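Local structure of putative transcriptional regulator (MarR/EmrR family) (Acinetobacter sp. ADP1, 3NRV) at the interface of chains A and B. The protein probably binds DNA through a winged helix-turn-helix domain and regulates transcription as a MarR/EmrR-family dimer. Residues are numbered along the deposited sequence; one frame, centred on the assembly and turned at random. Chains: chain A/B, Putative transcriptional regulator (MarR/EmrR family).

Contact 1: the interface of chains A and B. Residues chain A 17-18, 138, 142; chain B 17, 20-21, 122, 138.
A:Ile17 and B:Leu20 meet at about a right angle in the apolar centre of this helix-to-helix patch, where helices 13-26 and 128-147 of chain A pack on helix 13-36 of chain B. The two branches of A:Ile17 divide the work. CG2, anti to the backbone N because chi1 is -74°, turns to the residue after B:Leu20, where it lies 3.8 Å from the B:Ala21 methyl CB. CG1 carries CD1 the other way, where CD1 touches B:Leu20 CD2 at 3.9 Å and comes tip to tip with CD2 of B:Leu122. B:Leu138 flanks the CG1 side more loosely, its CD1 4.3 Å from A:Ile17 CG1.

B:Leu20 holds the middle by reaching away from its own helix, with CG anti to the backbone N (chi1 170°). Its CD2 touches both A:Ile17 and, in a direction somewhat more than a right angle away, CD2 of A:Leu138 at 4.0 Å. A:Leu138 also crosses B:Ile17 at a slant, and its CD2 is 3.9 Å from B:Ile17 CG1.

Toward the rim, A:Arg142 contributes its aliphatic stem: CG is 3.9 Å from B:Leu20 CB, and beyond it the chain runs on, away from that leucine. On the opposite flank the side-chain oxygen OD1 of A:Asn18 lies 3.6 Å from CB of B:Ala21, a van der Waals contact. The interlocked aliphatic groups join N-terminal and C-terminal helices of both chains, as expected in the dimerisation region of a MarR-type regulator.

Contact 2: the interface of chains A and B. Residues chain A 24, 119, 122; chain B 13-14, 17-18, 145.
A:Glu119 reaches across to B:Thr14 at the first turn of helix 13-36, where a carboxylate caps a helix N-terminus within the helical dimerisation region typical of MarR-family regulators. Along the glutamate, CB leads to CG, and a bend there (chi2 -50°) brings the carboxylate over the start of the partner helix. CD packs 3.5 Å from B:Thr14 CB, and the two oxygens then take separate donors of the same residue. OE1 accepts a short hydrogen bond of 2.5 Å from the hydroxyl OG1 of B:Thr14, on its syn side and near the carboxylate plane. OE2 accepts the backbone N-H of B:Thr14, with N at 2.6 Å, also from the syn side but 33° out of the plane; that bond is almost perfectly straight, 179° at the hydrogen. Gripped at both oxygens, the carboxylate has little freedom to rotate. B:Ala13 N lies close to OE2 too, but its N-H points away from OE2, and B:Ala13 N bonds instead to the oxygen of water 1 at 2.7 Å, which in turn contacts OE2. The helix N-terminus would be expected to favour the negative charge of the glutamate.

The B:Thr14 hydroxyl sits beside its own backbone N, which lets both donors face the one carboxylate. One turn on, ND2 of B:Asn18 bonds to the carbonyl O of B:Thr14, approaching from above the carbonyl plane.

Beside the polar pair, CD2 of A:Leu122 rests 3.8 Å from the methyl CB of B:Ala13. Its CD1 meets CG2 of B:Val145 at 3.7 Å, the two side chains lying alongside and pointing the same way. A:Leu24 crosses B:Val145 at about a right angle and slides past B:Thr14 in the opposite direction; its CD1 reaches CG2 of B:Ile17 at 4.1 Å.

Contact 1: the interface of chains A and B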
# COMPACT_ATOMS: atom_id res chain seq x y z
N ILE A 17 -5.35 -5.61 0.77
CA ILE A 17 -5.65 -4.39 0.03
C ILE A 17 -4.37 -3.64 -0.35
O ILE A 17 -4.18 -3.22 -1.50
CB ILE A 17 -6.57 -3.46 0.87
CG1 ILE A 17 -8.00 -4.01 0.89
CG2 ILE A 17 -6.56 -2.03 0.33
CD1 ILE A 17 -8.83 -3.52 2.08
N ASN A 18 -3.49 -3.44 0.62
CA ASN A 18 -2.28 -2.67 0.40
C ASN A 18 -1.32 -3.38 -0.56
O ASN A 18 -0.69 -2.75 -1.40
CB ASN A 18 -1.62 -2.29 1.74
CG ASN A 18 -2.46 -1.30 2.55
OD1 ASN A 18 -3.28 -0.56 1.99
ND2 ASN A 18 -2.26 -1.28 3.87
N LEU A 138 -15.84 -2.92 -2.17
CA LEU A 138 -14.86 -1.85 -2.15
C LEU A 138 -15.48 -0.57 -1.60
O LEU A 138 -14.83 0.19 -0.88
CB LEU A 138 -14.27 -1.60 -3.55
CG LEU A 138 -13.29 -2.67 -4.07
CD1 LEU A 138 -12.92 -2.42 -5.53
CD2 LEU A 138 -12.03 -2.73 -3.19
N ARG A 142 -14.24 1.77 1.47
CA ARG A 142 -13.91 3.19 1.36
C ARG A 142 -14.72 4.01 2.36
O ARG A 142 -14.19 4.92 3.00
CB ARG A 142 -14.08 3.69 -0.08
CG ARG A 142 -12.98 3.16 -1.00
CD ARG A 142 -12.93 3.90 -2.35
NE ARG A 142 -12.40 5.25 -2.19
CZ ARG A 142 -12.61 6.25 -3.04
NH1 ARG A 142 -13.35 6.07 -4.12
NH2 ARG A 142 -12.08 7.45 -2.80
N ILE B 17 -9.23 0.67 -5.85
CA ILE B 17 -8.36 -0.04 -4.93
C ILE B 17 -7.21 0.86 -4.49
O ILE B 17 -6.81 0.85 -3.32
CB ILE B 17 -7.82 -1.33 -5.55
CG1 ILE B 17 -8.94 -2.39 -5.52
CG2 ILE B 17 -6.59 -1.83 -4.78
CD1 ILE B 17 -8.66 -3.56 -6.40
N LEU B 20 -8.53 3.62 -2.04
CA LEU B 20 -8.78 2.94 -0.77
C LEU B 20 -7.46 2.71 -0.05
O LEU B 20 -7.27 3.14 1.07
CB LEU B 20 -9.45 1.59 -1.03
CG LEU B 20 -9.58 0.64 0.17
CD1 LEU B 20 -10.41 1.27 1.31
CD2 LEU B 20 -10.20 -0.68 -0.29
N ALA B 21 -6.55 2.01 -0.72
CA ALA B 21 -5.27 1.65 -0.14
C ALA B 21 -4.47 2.88 0.28
O ALA B 21 -3.96 2.94 1.39
CB ALA B 21 -4.47 0.80 -1.13
N LEU B 122 -12.00 -1.77 10.30
CA LEU B 122 -12.18 -1.72 8.85
C LEU B 122 -13.35 -2.61 8.37
O LEU B 122 -14.10 -2.26 7.45
CB LEU B 122 -10.89 -2.18 8.14
CG LEU B 122 -10.89 -2.20 6.61
CD1 LEU B 122 -11.10 -0.80 6.01
CD2 LEU B 122 -9.59 -2.83 6.08
N LEU B 138 -10.33 -10.54 -3.81
CA LEU B 138 -8.98 -9.97 -3.83
C LEU B 138 -7.97 -10.98 -4.36
O LEU B 138 -7.05 -10.64 -5.11
CB LEU B 138 -8.56 -9.47 -2.44
CG LEU B 138 -9.44 -8.36 -1.84
CD1 LEU B 138 -8.98 -7.95 -0.45
CD2 LEU B 138 -9.51 -7.15 -2.77

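Contact 2: the interface of chains A and B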
# COMPACT_ATOMS: atom_id res chain seq x y z
N LEU A 24 -0.64 -4.04 -8.36
CA LEU A 24 -1.24 -3.46 -9.54
C LEU A 24 -0.33 -2.35 -10.05
O LEU A 24 -0.27 -2.09 -11.25
CB LEU A 24 -2.61 -2.87 -9.22
CG LEU A 24 -3.78 -3.82 -9.04
CD1 LEU A 24 -4.92 -3.12 -8.35
CD2 LEU A 24 -4.21 -4.36 -10.39
N GLU A 119 -8.18 -2.25 -17.15
CA GLU A 119 -9.22 -2.64 -16.21
C GLU A 119 -10.05 -3.81 -16.72
O GLU A 119 -10.37 -4.74 -15.97
CB GLU A 119 -10.11 -1.44 -15.89
CG GLU A 119 -9.36 -0.35 -15.19
CD GLU A 119 -8.57 -0.88 -14.00
OE1 GLU A 119 -7.33 -1.00 -14.10
OE2 GLU A 119 -9.21 -1.18 -12.96
N LEU A 122 -7.99 -6.79 -16.29
CA LEU A 122 -7.91 -7.18 -14.89
C LEU A 122 -9.13 -8.00 -14.46
O LEU A 122 -9.02 -8.96 -13.70
CB LEU A 122 -7.79 -5.94 -14.01
CG LEU A 122 -7.80 -6.12 -12.49
CD1 LEU A 122 -6.57 -6.89 -12.00
CD2 LEU A 122 -7.88 -4.77 -11.81
N ALA B 13 -11.49 -0.59 -11.18
CA ALA B 13 -11.01 -1.39 -10.07
C ALA B 13 -9.67 -0.89 -9.54
O ALA B 13 -9.49 -0.73 -8.34
CB ALA B 13 -10.91 -2.86 -10.45
N THR B 14 -8.73 -0.67 -10.45
CA THR B 14 -7.43 -0.15 -10.07
C THR B 14 -7.56 1.16 -9.29
O THR B 14 -6.98 1.32 -8.22
CB THR B 14 -6.52 0.02 -11.30
OG1 THR B 14 -6.24 -1.27 -11.85
CG2 THR B 14 -5.22 0.68 -10.90
N ILE B 17 -9.23 0.67 -5.85
CA ILE B 17 -8.36 -0.04 -4.93
C ILE B 17 -7.21 0.86 -4.49
O ILE B 17 -6.81 0.85 -3.32
CB ILE B 17 -7.82 -1.33 -5.55
CG1 ILE B 17 -8.94 -2.39 -5.52
CG2 ILE B 17 -6.59 -1.83 -4.78
CD1 ILE B 17 -8.66 -3.56 -6.40
N ASN B 18 -6.68 1.65 -5.42
CA ASN B 18 -5.59 2.57 -5.09
C ASN B 18 -6.00 3.70 -4.16
O ASN B 18 -5.25 4.05 -3.25
CB ASN B 18 -4.85 3.04 -6.34
CG ASN B 18 -3.68 2.16 -6.67
OD1 ASN B 18 -2.55 2.42 -6.25
ND2 ASN B 18 -3.94 1.07 -7.36
N VAL B 145 -3.41 -10.19 -11.72
CA VAL B 145 -2.30 -9.24 -11.75
C VAL B 145 -0.99 -9.95 -12.03
O VAL B 145 -0.18 -9.47 -12.82
CB VAL B 145 -2.18 -8.43 -10.43
CG1 VAL B 145 -0.85 -7.69 -10.36
CG2 VAL B 145 -3.33 -7.46 -10.31
O HOH W 1 -12.21 -1.71 -13.53

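About 11 Å separates the C-alpha centres of contact 1 and contact 2, and B:Ile17 belongs to both, using a different branch in each. Helix 13-36 of chain B runs through the two sites, and helix 13-26 of chain A and helix 128-146 of chain B also contribute to each. Contact 1 is chiefly aliphatic, whereas contact 2 adds a polar clasp at a helix end, and neighbouring stretches of the interface are thus held by different kinds of contact. The interface is not an exact two-fold, and these pairings need not recur identically with the chains exchanged.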